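Long-range contacts in tail fiber protein (Acinetobacter phage AM24, PDB 5W5P), which probably recognises and may depolymerise the capsular polysaccharide of Acinetobacter baumannii as a trimeric phage tailspike: residues Ala494-Phe499 and Ser601-Thr606; Val517-Gln522 and Val537-Thr542; Ser456-Leu461 and Val473-Thr478. One frame throughout, in Å; residues are numbered along the deposited sequence.

Contact 1 of 3, residues Ala494-Phe499 and Ser601-Thr606; sequences ADMNIF and SSTTMT
M496 and M605, both selenomethionine in this crystal, lie side by side on one face of the sheet and point the same way, with CG of M496 3.8 Å from CG of M605. Their unbranched, flexible chains suit a packed interior. Each has CG anti to the carbonyl carbon, is extended at chi2 and bends at chi3, which places CE: that of M605 reaches CB of A494 at 3.7 Å, while CE of M496 meets the methyl CG2 of T603 at 3.6 Å. I498 lies alongside T603 and rests CG2 on its OG1; the same methyl approaches CB of S601. Beneath these side chains the backbones run antiparallel at 164°. D495, N497 and F499 each exchange two N-H...O=C bonds, with T606, T604 and S602 respectively, a ladder of six in which the bond from S602 N to F499 O is the shortest at 2.7 Å. This ladder joins two inner strands of the five-stranded antiparallel sheet in the C-terminal part of the spike, beyond the parallel-stranded body. The face with M496, I498, T603 and M605 is largely apolar, which suits it to pack on A474 and I476 of the second sheet, as in a beta sandwich. The other face, F499 apart, is largely polar, and N497, F499, S602 and T604 pack on the second subunit, where T493 OG1 is hydrogen-bonded to ND2 of N497. The carboxylate and amide of this face are held from several sides: OD2 of D495 is bonded to the hydroxyl of Y608 and OD1 forms a salt bridge with K516 of the third subunit, while OD1 of N497 accepts from K516 of its own chain.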
ATOM      1  N   ALA A 494      -1.160 -22.286 -32.590  1.00 38.55           N
ATOM      2  CA  ALA A 494      -1.548 -22.808 -31.289  1.00 38.11           C
ATOM      3  C   ALA A 494      -1.255 -24.298 -31.213  1.00 46.78           C
ATOM      4  O   ALA A 494      -1.181 -24.993 -32.232  1.00 47.31           O
ATOM      5  CB  ALA A 494      -3.032 -22.549 -31.004  1.00 38.28           C
ATOM      6  N   ASP A 495      -1.090 -24.773 -29.980  1.00 45.77           N
ATOM      7  CA  ASP A 495      -1.021 -26.187 -29.650  1.00 45.23           C
ATOM      8  C   ASP A 495      -2.305 -26.609 -28.945  1.00 46.62           C
ATOM      9  O   ASP A 495      -3.001 -25.794 -28.337  1.00 48.31           O
ATOM     10  CB  ASP A 495       0.182 -26.492 -28.747  1.00 43.19           C
ATOM     11  CG  ASP A 495       1.510 -26.240 -29.432  1.00 46.51           C
ATOM     12  OD1 ASP A 495       1.544 -26.140 -30.678  1.00 47.49           O
ATOM     13  OD2 ASP A 495       2.529 -26.139 -28.715  1.00 48.63           O
HETATM   14  N   MSE A 496      -2.607 -27.900 -29.025  1.00 47.50           N
HETATM   15  CA  MSE A 496      -3.782 -28.457 -28.364  1.00 47.04           C
HETATM   16  C   MSE A 496      -3.435 -29.713 -27.569  1.00 51.88           C
HETATM   17  O   MSE A 496      -2.847 -30.655 -28.102  1.00 54.48           O
HETATM   18  CB  MSE A 496      -4.868 -28.793 -29.384  1.00 49.66           C
HETATM   19  CG  MSE A 496      -5.670 -27.612 -29.886  1.00 55.12           C
HETATM   20 SE   MSE A 496      -7.065 -28.179 -31.138  1.00 64.72          SE
HETATM   21  CE  MSE A 496      -8.471 -28.638 -29.862  1.00 64.83           C
ATOM     22  N   ASN A 497      -3.797 -29.719 -26.291  1.00 51.97           N
ATOM     23  CA  ASN A 497      -3.706 -30.901 -25.436  1.00 47.57           C
ATOM     24  C   ASN A 497      -5.134 -31.370 -25.179  1.00 48.47           C
ATOM     25  O   ASN A 497      -5.861 -30.762 -24.387  1.00 49.65           O
ATOM     26  CB  ASN A 497      -2.973 -30.586 -24.135  1.00 42.66           C
ATOM     27  CG  ASN A 497      -2.674 -31.830 -23.317  1.00 44.46           C
ATOM     28  OD1 ASN A 497      -1.618 -32.447 -23.467  1.00 42.81           O
ATOM     29  ND2 ASN A 497      -3.610 -32.210 -22.450  1.00 38.37           N
ATOM     30  N   ILE A 498      -5.536 -32.446 -25.848  1.00 43.82           N
ATOM     31  CA  ILE A 498      -6.909 -32.945 -25.779  1.00 44.58           C
ATOM     32  C   ILE A 498      -6.891 -34.196 -24.906  1.00 46.33           C
ATOM     33  O   ILE A 498      -6.646 -35.305 -25.376  1.00 46.28           O
ATOM     34  CB  ILE A 498      -7.487 -33.222 -27.166  1.00 44.86           C
ATOM     35  CG1 ILE A 498      -7.262 -32.020 -28.089  1.00 42.45           C
ATOM     36  CG2 ILE A 498      -8.969 -33.569 -27.070  1.00 41.81           C
ATOM     37  CD1 ILE A 498      -7.581 -32.303 -29.535  1.00 41.55           C
ATOM     38  N   PHE A 499      -7.162 -34.012 -23.615  1.00 47.74           N
ATOM     39  CA  PHE A 499      -7.286 -35.130 -22.684  1.00 48.15           C
ATOM     40  C   PHE A 499      -8.670 -35.748 -22.856  1.00 50.07           C
ATOM     41  O   PHE A 499      -9.682 -35.128 -22.513  1.00 50.77           O
ATOM     42  CB  PHE A 499      -7.057 -34.665 -21.248  1.00 46.97           C
ATOM     43  CG  PHE A 499      -7.248 -35.748 -20.212  1.00 48.09           C
ATOM     44  CD1 PHE A 499      -6.970 -37.075 -20.506  1.00 49.48           C
ATOM     45  CD2 PHE A 499      -7.700 -35.437 -18.943  1.00 49.38           C
ATOM     46  CE1 PHE A 499      -7.144 -38.064 -19.554  1.00 49.47           C
ATOM     47  CE2 PHE A 499      -7.876 -36.425 -17.989  1.00 49.74           C
ATOM     48  CZ  PHE A 499      -7.595 -37.738 -18.296  1.00 47.55           C
ATOM     49  N   SER A 601     -13.770 -34.694 -23.342  1.00 43.79           N
ATOM     50  CA  SER A 601     -12.477 -34.129 -23.702  1.00 42.90           C
ATOM     51  C   SER A 601     -12.208 -32.875 -22.877  1.00 48.52           C
ATOM     52  O   SER A 601     -12.993 -31.922 -22.913  1.00 46.57           O
ATOM     53  CB  SER A 601     -12.429 -33.816 -25.193  1.00 43.07           C
ATOM     54  OG  SER A 601     -12.514 -35.008 -25.960  1.00 47.37           O
ATOM     55  N   SER A 602     -11.096 -32.880 -22.142  1.00 47.30           N
ATOM     56  CA  SER A 602     -10.594 -31.707 -21.429  1.00 43.27           C
ATOM     57  C   SER A 602      -9.488 -31.094 -22.282  1.00 42.40           C
ATOM     58  O   SER A 602      -8.337 -31.533 -22.228  1.00 45.15           O
ATOM     59  CB  SER A 602     -10.079 -32.091 -20.047  1.00 44.58           C
ATOM     60  OG  SER A 602     -11.132 -32.512 -19.200  1.00 46.88           O
ATOM     61  N   THR A 603      -9.836 -30.082 -23.074  1.00 41.34           N
ATOM     62  CA  THR A 603      -8.898 -29.478 -24.011  1.00 43.36           C
ATOM     63  C   THR A 603      -8.220 -28.271 -23.378  1.00 46.20           C
ATOM     64  O   THR A 603      -8.892 -27.382 -22.852  1.00 48.48           O
ATOM     65  CB  THR A 603      -9.611 -29.045 -25.293  1.00 42.57           C
ATOM     66  OG1 THR A 603     -10.233 -30.178 -25.908  1.00 42.16           O
ATOM     67  CG2 THR A 603      -8.613 -28.437 -26.257  1.00 39.68           C
ATOM     68  N   THR A 604      -6.890 -28.242 -23.436  1.00 47.26           N
ATOM     69  CA  THR A 604      -6.103 -27.092 -23.000  1.00 45.67           C
ATOM     70  C   THR A 604      -5.256 -26.621 -24.174  1.00 44.00           C
ATOM     71  O   THR A 604      -4.483 -27.403 -24.737  1.00 44.26           O
ATOM     72  CB  THR A 604      -5.212 -27.439 -21.801  1.00 41.70           C
ATOM     73  OG1 THR A 604      -6.026 -27.851 -20.699  1.00 41.85           O
ATOM     74  CG2 THR A 604      -4.401 -26.223 -21.379  1.00 40.30           C
HETATM   75  N   MSE A 605      -5.398 -25.351 -24.538  1.00 42.98           N
HETATM   76  CA  MSE A 605      -4.674 -24.805 -25.680  1.00 45.68           C
HETATM   77  C   MSE A 605      -3.558 -23.849 -25.265  1.00 44.76           C
HETATM   78  O   MSE A 605      -3.688 -23.117 -24.286  1.00 49.79           O
HETATM   79  CB  MSE A 605      -5.645 -24.095 -26.625  1.00 52.58           C
HETATM   80  CG  MSE A 605      -6.663 -25.029 -27.274  1.00 60.71           C
HETATM   81 SE   MSE A 605      -7.757 -24.161 -28.649  1.00 64.80          SE
HETATM   82  CE  MSE A 605      -6.337 -23.743 -29.926  1.00 60.73           C
ATOM     83  N   THR A 606      -2.459 -23.883 -26.014  1.00 42.79           N
ATOM     84  CA  THR A 606      -1.339 -22.952 -25.877  1.00 43.27           C
ATOM     85  C   THR A 606      -1.289 -22.140 -27.168  1.00 43.88           C
ATOM     86  O   THR A 606      -0.820 -22.638 -28.195  1.00 47.44           O
ATOM     87  CB  THR A 606      -0.018 -23.695 -25.640  1.00 44.41           C
ATOM     88  OG1 THR A 606      -0.137 -24.577 -24.515  1.00 35.79           O
ATOM     89  CG2 THR A 606       1.122 -22.715 -25.393  1.00 39.51           C
TER

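Contact 2 of 3, residues Val517-Gln522 and Val537-Thr542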
ATOM      1  N   VAL A 517      -1.983 -31.671 -30.844  1.00 47.96           N
ATOM      2  CA  VAL A 517      -2.315 -31.108 -32.148  1.00 46.89           C
ATOM      3  C   VAL A 517      -1.637 -29.753 -32.291  1.00 45.42           C
ATOM      4  O   VAL A 517      -1.495 -29.015 -31.311  1.00 47.37           O
ATOM      5  CB  VAL A 517      -3.843 -30.979 -32.333  1.00 46.62           C
ATOM      6  CG1 VAL A 517      -4.177 -30.399 -33.695  1.00 43.96           C
ATOM      7  CG2 VAL A 517      -4.511 -32.335 -32.162  1.00 48.83           C
ATOM      8  N   SER A 518      -1.213 -29.435 -33.513  1.00 44.66           N
ATOM      9  CA  SER A 518      -0.671 -28.128 -33.856  1.00 48.33           C
ATOM     10  C   SER A 518      -1.552 -27.489 -34.923  1.00 52.97           C
ATOM     11  O   SER A 518      -2.027 -28.172 -35.836  1.00 58.35           O
ATOM     12  CB  SER A 518       0.776 -28.248 -34.353  1.00 54.01           C
ATOM     13  OG  SER A 518       1.461 -27.012 -34.266  1.00 59.63           O
ATOM     14  N   LEU A 519      -1.778 -26.177 -34.803  1.00 51.46           N
ATOM     15  CA  LEU A 519      -2.694 -25.448 -35.672  1.00 47.53           C
ATOM     16  C   LEU A 519      -2.030 -24.208 -36.251  1.00 50.66           C
ATOM     17  O   LEU A 519      -1.145 -23.609 -35.635  1.00 57.50           O
ATOM     18  CB  LEU A 519      -3.956 -24.989 -34.928  1.00 45.14           C
ATOM     19  CG  LEU A 519      -4.706 -25.985 -34.060  1.00 47.38           C
ATOM     20  CD1 LEU A 519      -5.816 -25.278 -33.311  1.00 47.24           C
ATOM     21  CD2 LEU A 519      -5.265 -27.073 -34.931  1.00 52.63           C
ATOM     22  N   VAL A 520      -2.502 -23.807 -37.427  1.00 48.37           N
ATOM     23  CA  VAL A 520      -2.206 -22.497 -37.994  1.00 47.48           C
ATOM     24  C   VAL A 520      -3.521 -21.896 -38.477  1.00 48.42           C
ATOM     25  O   VAL A 520      -4.329 -22.586 -39.107  1.00 48.07           O
ATOM     26  CB  VAL A 520      -1.174 -22.583 -39.140  1.00 46.22           C
ATOM     27  CG1 VAL A 520      -1.567 -23.662 -40.145  1.00 42.93           C
ATOM     28  CG2 VAL A 520      -0.999 -21.230 -39.818  1.00 45.70           C
ATOM     29  N   VAL A 521      -3.755 -20.624 -38.151  1.00 48.35           N
ATOM     30  CA  VAL A 521      -4.976 -19.915 -38.522  1.00 48.46           C
ATOM     31  C   VAL A 521      -4.590 -18.720 -39.385  1.00 50.24           C
ATOM     32  O   VAL A 521      -3.752 -17.907 -38.979  1.00 49.79           O
ATOM     33  CB  VAL A 521      -5.768 -19.458 -37.278  1.00 45.21           C
ATOM     34  CG1 VAL A 521      -7.186 -19.052 -37.660  1.00 42.72           C
ATOM     35  CG2 VAL A 521      -5.788 -20.554 -36.222  1.00 41.45           C
ATOM     36  N   GLN A 522      -5.201 -18.608 -40.565  1.00 43.85           N
ATOM     37  CA  GLN A 522      -4.878 -17.514 -41.475  1.00 47.04           C
ATOM     38  C   GLN A 522      -6.031 -17.283 -42.444  1.00 48.50           C
ATOM     39  O   GLN A 522      -6.596 -18.236 -42.990  1.00 46.45           O
ATOM     40  CB  GLN A 522      -3.587 -17.799 -42.256  1.00 45.59           C
ATOM     41  CG  GLN A 522      -3.260 -16.782 -43.360  1.00 45.30           C
ATOM     42  CD  GLN A 522      -2.696 -15.467 -42.820  1.00 58.56           C
ATOM     43  OE1 GLN A 522      -1.761 -15.457 -42.011  1.00 44.06           O
ATOM     44  NE2 GLN A 522      -3.261 -14.350 -43.272  1.00 45.44           N
ATOM     45  N   VAL A 537      -8.189 -23.038 -40.799  1.00 52.70           N
ATOM     46  CA  VAL A 537      -7.357 -23.781 -39.864  1.00 50.32           C
ATOM     47  C   VAL A 537      -6.813 -25.020 -40.560  1.00 53.26           C
ATOM     48  O   VAL A 537      -7.541 -25.711 -41.281  1.00 50.22           O
ATOM     49  CB  VAL A 537      -8.144 -24.178 -38.597  1.00 49.14           C
ATOM     50  CG1 VAL A 537      -7.324 -25.119 -37.722  1.00 43.34           C
ATOM     51  CG2 VAL A 537      -8.570 -22.940 -37.817  1.00 47.38           C
ATOM     52  N   ALA A 538      -5.529 -25.295 -40.342  1.00 54.73           N
ATOM     53  CA  ALA A 538      -4.914 -26.567 -40.689  1.00 49.62           C
ATOM     54  C   ALA A 538      -4.359 -27.189 -39.416  1.00 49.37           C
ATOM     55  O   ALA A 538      -3.644 -26.524 -38.659  1.00 53.16           O
ATOM     56  CB  ALA A 538      -3.807 -26.389 -41.729  1.00 45.48           C
ATOM     57  N   ALA A 539      -4.698 -28.449 -39.176  1.00 47.99           N
ATOM     58  CA  ALA A 539      -4.301 -29.170 -37.978  1.00 46.38           C
ATOM     59  C   ALA A 539      -3.392 -30.340 -38.334  1.00 46.07           C
ATOM     60  O   ALA A 539      -3.444 -30.886 -39.437  1.00 46.41           O
ATOM     61  CB  ALA A 539      -5.527 -29.689 -37.219  1.00 46.55           C
ATOM     62  N   SER A 540      -2.567 -30.735 -37.369  1.00 45.46           N
ATOM     63  CA  SER A 540      -1.686 -31.879 -37.550  1.00 44.78           C
ATOM     64  C   SER A 540      -1.528 -32.591 -36.217  1.00 45.13           C
ATOM     65  O   SER A 540      -1.240 -31.952 -35.203  1.00 48.08           O
ATOM     66  CB  SER A 540      -0.324 -31.440 -38.088  1.00 46.10           C
ATOM     67  OG  SER A 540       0.492 -32.557 -38.372  1.00 51.84           O
ATOM     68  N   LEU A 541      -1.724 -33.905 -36.220  1.00 47.65           N
ATOM     69  CA  LEU A 541      -1.552 -34.720 -35.019  1.00 46.82           C
ATOM     70  C   LEU A 541      -0.058 -34.913 -34.785  1.00 51.64           C
ATOM     71  O   LEU A 541       0.589 -35.716 -35.461  1.00 59.74           O
ATOM     72  CB  LEU A 541      -2.269 -36.055 -35.173  1.00 44.16           C
ATOM     73  CG  LEU A 541      -2.251 -36.999 -33.970  1.00 47.13           C
ATOM     74  CD1 LEU A 541      -2.998 -36.382 -32.792  1.00 42.97           C
ATOM     75  CD2 LEU A 541      -2.838 -38.362 -34.333  1.00 44.47           C
ATOM     76  N   THR A 542       0.497 -34.172 -33.825  1.00 46.00           N
ATOM     77  CA  THR A 542       1.921 -34.264 -33.525  1.00 46.19           C
ATOM     78  C   THR A 542       2.246 -35.352 -32.513  1.00 48.00           C
ATOM     79  O   THR A 542       3.379 -35.841 -32.485  1.00 51.46           O
ATOM     80  CB  THR A 542       2.452 -32.925 -32.999  1.00 46.74           C
ATOM     81  OG1 THR A 542       2.220 -32.827 -31.586  1.00 42.98           O
ATOM     82  CG2 THR A 542       1.770 -31.769 -33.704  1.00 52.63           C
TER
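Two pairs of backbone hydrogen bonds fasten 517-522 to 537-542, one between S518 and S540, the other between V520 and A538. The S518 N to S540 O bond measures 3.0 Å and is nearly straight, whereas the return bond from S540 N to S518 O is bent to 136° at the hydrogen. V520 N to A538 O and A538 N to V520 O are both longer, at 3.2 Å. Between and beyond these rungs, at the non-hydrogen-bonded positions, apolar groups meet on one face. CD2 of L519 comes within 3.5 Å of CB of A539, whose small side chain lets the leucine branch and CG1 of V517 come close, the latter at 3.8 Å from the same CB. L519 CD2 also reaches CG1 of V537, and V537 CG2 lies beside the two methyls of V521; such beta-branched residues suit extended strands. Past the last bridge, T542, its CB directed toward 517-522, sets CG2 against CB of S518, 3.7 Å away. S518, A538 and S540 lie on the opposite face, where their small side chains suit close subunit packing: A538 packs on Q546 of the third subunit and S540 on its T545. The two strands form a beta hairpin at the edge of the five-stranded sheet: strand 492-503 continues the bonding beyond 517-522, while L569 and I571 of strand 569-574 cover the apolar face at V517, A539 and L541.

Contact 3 of 3, residues Ser456-Leu461 and Val473-Thr478; sequences SRKEFL and VAEIDT
A classic beta bulge in strand 470-477, where V473 and A474 both face L580, receives the ring of F460 from strand 451-461 of the other sheet. The aromatic side chain lies against backbone: the carbonyl carbon of V473 sits over one ring face, and V473 O is 3.4 Å from CE2. CZ reaches furthest along the bulged strand, coming within 3.5 Å of A474 CA and meeting A474 N at a similar distance. Phenylalanine suits this site because a large flat ring can lie against peptide groups without needing polar partners. Beside it the side chains of K458 and E475 cross at a slant, and CE of K458 is 4.0 Å from OE1 of E475. Their charged ends stay 4.2 Å apart from NZ to OE1, beyond a salt bridge. OE1 is instead hydrogen-bonded to T623 OG1 at the C-terminus, and V473 O takes a hydrogen bond from S601 OG. Cohesion here therefore rests mainly on van der Waals packing of the phenyl ring, to which the separated opposite charges probably add a modest long-range attraction.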
ATOM      1  N   SER A 456     -11.286 -25.838 -22.225  1.00 40.70           N
ATOM      2  CA  SER A 456     -12.712 -26.120 -22.277  1.00 40.04           C
ATOM      3  C   SER A 456     -12.935 -27.597 -21.991  1.00 43.80           C
ATOM      4  O   SER A 456     -12.049 -28.428 -22.197  1.00 46.65           O
ATOM      5  CB  SER A 456     -13.313 -25.743 -23.634  1.00 43.78           C
ATOM      6  OG  SER A 456     -13.361 -26.870 -24.496  1.00 43.69           O
ATOM      7  N   ARG A 457     -14.133 -27.911 -21.504  1.00 45.11           N
ATOM      8  CA  ARG A 457     -14.588 -29.288 -21.355  1.00 47.68           C
ATOM      9  C   ARG A 457     -15.853 -29.455 -22.182  1.00 50.93           C
ATOM     10  O   ARG A 457     -16.788 -28.656 -22.063  1.00 43.20           O
ATOM     11  CB  ARG A 457     -14.842 -29.649 -19.884  1.00 41.90           C
ATOM     12  CG  ARG A 457     -13.567 -29.981 -19.099  1.00 41.16           C
ATOM     13  CD  ARG A 457     -13.839 -30.254 -17.613  1.00 43.56           C
ATOM     14  NE  ARG A 457     -14.454 -29.116 -16.923  1.00 48.41           N
ATOM     15  CZ  ARG A 457     -14.328 -28.859 -15.620  1.00 49.91           C
ATOM     16  NH1 ARG A 457     -13.602 -29.650 -14.841  1.00 40.75           N
ATOM     17  NH2 ARG A 457     -14.934 -27.806 -15.089  1.00 47.61           N
ATOM     18  N   LYS A 458     -15.865 -30.476 -23.039  1.00 52.76           N
ATOM     19  CA  LYS A 458     -16.995 -30.751 -23.913  1.00 49.55           C
ATOM     20  C   LYS A 458     -17.218 -32.254 -23.985  1.00 49.78           C
ATOM     21  O   LYS A 458     -16.263 -33.032 -24.073  1.00 47.76           O
ATOM     22  CB  LYS A 458     -16.775 -30.183 -25.326  1.00 47.71           C
ATOM     23  CG  LYS A 458     -18.011 -30.259 -26.214  1.00 50.22           C
ATOM     24  CD  LYS A 458     -17.877 -29.410 -27.465  1.00 52.83           C
ATOM     25  CE  LYS A 458     -19.245 -29.006 -27.994  1.00 56.29           C
ATOM     26  NZ  LYS A 458     -19.778 -27.844 -27.218  1.00 65.32           N
ATOM     27  N   GLU A 459     -18.483 -32.651 -23.941  1.00 51.13           N
ATOM     28  CA  GLU A 459     -18.872 -34.048 -24.052  1.00 52.79           C
ATOM     29  C   GLU A 459     -19.259 -34.346 -25.497  1.00 56.21           C
ATOM     30  O   GLU A 459     -20.022 -33.590 -26.106  1.00 52.77           O
ATOM     31  CB  GLU A 459     -20.029 -34.355 -23.100  1.00 50.99           C
ATOM     32  CG  GLU A 459     -20.839 -35.575 -23.464  1.00 49.22           C
ATOM     33  CD  GLU A 459     -22.097 -35.702 -22.632  1.00 50.34           C
ATOM     34  OE1 GLU A 459     -23.183 -35.357 -23.142  1.00 51.25           O
ATOM     35  OE2 GLU A 459     -22.003 -36.156 -21.473  1.00 51.38           O
ATOM     36  N   PHE A 460     -18.712 -35.430 -26.045  1.00 47.92           N
ATOM     37  CA  PHE A 460     -19.010 -35.885 -27.405  1.00 57.32           C
ATOM     38  C   PHE A 460     -19.632 -37.274 -27.299  1.00 56.78           C
ATOM     39  O   PHE A 460     -18.923 -38.284 -27.313  1.00 49.71           O
ATOM     40  CB  PHE A 460     -17.752 -35.909 -28.287  1.00 48.05           C
ATOM     41  CG  PHE A 460     -17.134 -34.558 -28.505  1.00 47.13           C
ATOM     42  CD1 PHE A 460     -17.533 -33.762 -29.564  1.00 47.43           C
ATOM     43  CD2 PHE A 460     -16.148 -34.089 -27.651  1.00 46.03           C
ATOM     44  CE1 PHE A 460     -16.965 -32.518 -29.763  1.00 52.92           C
ATOM     45  CE2 PHE A 460     -15.576 -32.847 -27.846  1.00 45.24           C
ATOM     46  CZ  PHE A 460     -15.986 -32.061 -28.901  1.00 45.56           C
ATOM     47  N   LEU A 461     -20.957 -37.322 -27.187  1.00 53.18           N
ATOM     48  CA  LEU A 461     -21.645 -38.605 -27.141  1.00 51.94           C
ATOM     49  C   LEU A 461     -21.371 -39.392 -28.417  1.00 52.45           C
ATOM     50  O   LEU A 461     -21.328 -38.833 -29.516  1.00 53.13           O
ATOM     51  CB  LEU A 461     -23.147 -38.395 -26.951  1.00 53.68           C
ATOM     52  CG  LEU A 461     -23.563 -37.933 -25.550  1.00 60.41           C
ATOM     53  CD1 LEU A 461     -24.968 -37.340 -25.556  1.00 59.94           C
ATOM     54  CD2 LEU A 461     -23.464 -39.077 -24.550  1.00 62.64           C
ATOM     55  N   VAL A 473     -13.414 -35.473 -31.415  1.00 56.44           N
ATOM     56  CA  VAL A 473     -12.770 -35.397 -30.110  1.00 49.94           C
ATOM     57  C   VAL A 473     -12.668 -33.977 -29.578  1.00 47.83           C
ATOM     58  O   VAL A 473     -12.390 -33.801 -28.381  1.00 49.87           O
ATOM     59  CB  VAL A 473     -11.373 -36.052 -30.135  1.00 50.30           C
ATOM     60  CG1 VAL A 473     -11.526 -37.557 -30.178  1.00 55.86           C
ATOM     61  CG2 VAL A 473     -10.531 -35.519 -31.297  1.00 47.92           C
ATOM     62  N   ALA A 474     -12.918 -32.965 -30.399  1.00 45.65           N
ATOM     63  CA  ALA A 474     -12.715 -31.587 -29.980  1.00 46.14           C
ATOM     64  C   ALA A 474     -13.391 -30.672 -30.987  1.00 46.10           C
ATOM     65  O   ALA A 474     -13.671 -31.067 -32.123  1.00 45.24           O
ATOM     66  CB  ALA A 474     -11.226 -31.246 -29.853  1.00 48.88           C
ATOM     67  N   GLU A 475     -13.658 -29.444 -30.550  1.00 43.90           N
ATOM     68  CA  GLU A 475     -14.300 -28.452 -31.401  1.00 44.35           C
ATOM     69  C   GLU A 475     -13.753 -27.081 -31.039  1.00 47.64           C
ATOM     70  O   GLU A 475     -13.846 -26.657 -29.883  1.00 49.32           O
ATOM     71  CB  GLU A 475     -15.819 -28.502 -31.239  1.00 45.24           C
ATOM     72  CG  GLU A 475     -16.560 -27.418 -32.001  1.00 45.78           C
ATOM     73  CD  GLU A 475     -18.047 -27.427 -31.716  1.00 50.90           C
ATOM     74  OE1 GLU A 475     -18.525 -26.519 -31.004  1.00 51.31           O
ATOM     75  OE2 GLU A 475     -18.741 -28.342 -32.202  1.00 53.77           O
ATOM     76  N   ILE A 476     -13.172 -26.400 -32.018  1.00 44.94           N
ATOM     77  CA  ILE A 476     -12.681 -25.044 -31.839  1.00 46.30           C
ATOM     78  C   ILE A 476     -13.509 -24.120 -32.721  1.00 50.44           C
ATOM     79  O   ILE A 476     -14.140 -24.547 -33.693  1.00 56.33           O
ATOM     80  CB  ILE A 476     -11.179 -24.921 -32.164  1.00 47.46           C
ATOM     81  CG1 ILE A 476     -10.934 -25.153 -33.654  1.00 42.80           C
ATOM     82  CG2 ILE A 476     -10.366 -25.904 -31.323  1.00 45.46           C
ATOM     83  CD1 ILE A 476      -9.474 -25.139 -34.038  1.00 42.30           C
ATOM     84  N   ASP A 477     -13.510 -22.835 -32.373  1.00 49.22           N
ATOM     85  CA  ASP A 477     -14.290 -21.842 -33.101  1.00 49.42           C
ATOM     86  C   ASP A 477     -13.409 -20.673 -33.511  1.00 48.89           C
ATOM     87  O   ASP A 477     -12.494 -20.280 -32.780  1.00 49.38           O
ATOM     88  CB  ASP A 477     -15.473 -21.337 -32.267  1.00 51.16           C
ATOM     89  CG  ASP A 477     -16.652 -20.912 -33.123  1.00 52.81           C
ATOM     90  OD1 ASP A 477     -16.431 -20.451 -34.263  1.00 52.78           O
ATOM     91  OD2 ASP A 477     -17.802 -21.047 -32.656  1.00 54.21           O
ATOM     92  N   THR A 478     -13.696 -20.119 -34.689  1.00 48.80           N
ATOM     93  CA  THR A 478     -12.965 -18.979 -35.229  1.00 46.31           C
ATOM     94  C   THR A 478     -13.835 -17.733 -35.341  1.00 48.55           C
ATOM     95  O   THR A 478     -13.388 -16.725 -35.903  1.00 47.39           O
ATOM     96  CB  THR A 478     -12.384 -19.326 -36.605  1.00 46.18           C
ATOM     97  OG1 THR A 478     -13.449 -19.493 -37.551  1.00 45.66           O
ATOM     98  CG2 THR A 478     -11.573 -20.611 -36.535  1.00 44.10           C
TER

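From the N terminus, the chain leaves the long parallel-stranded body and enters the C-terminal domain at strand 451-461. Contact 3 closes first, a short loop that carries the chain from one sheet to the other. The chain then returns to the first sheet at strand 492-503, which opens contact 1. Before that contact closes, strands 509-523 and 535-546 form the hairpin of contact 2, so contact 2 falls within the long loop of contact 1, while contact 3 precedes both in series. Strand 598-608 completes contact 1 by inserting between 451-461 and 492-503. Segment 473-478 also packs on the strands of contacts 1 and 2, I476 meeting L519 between the two sheets.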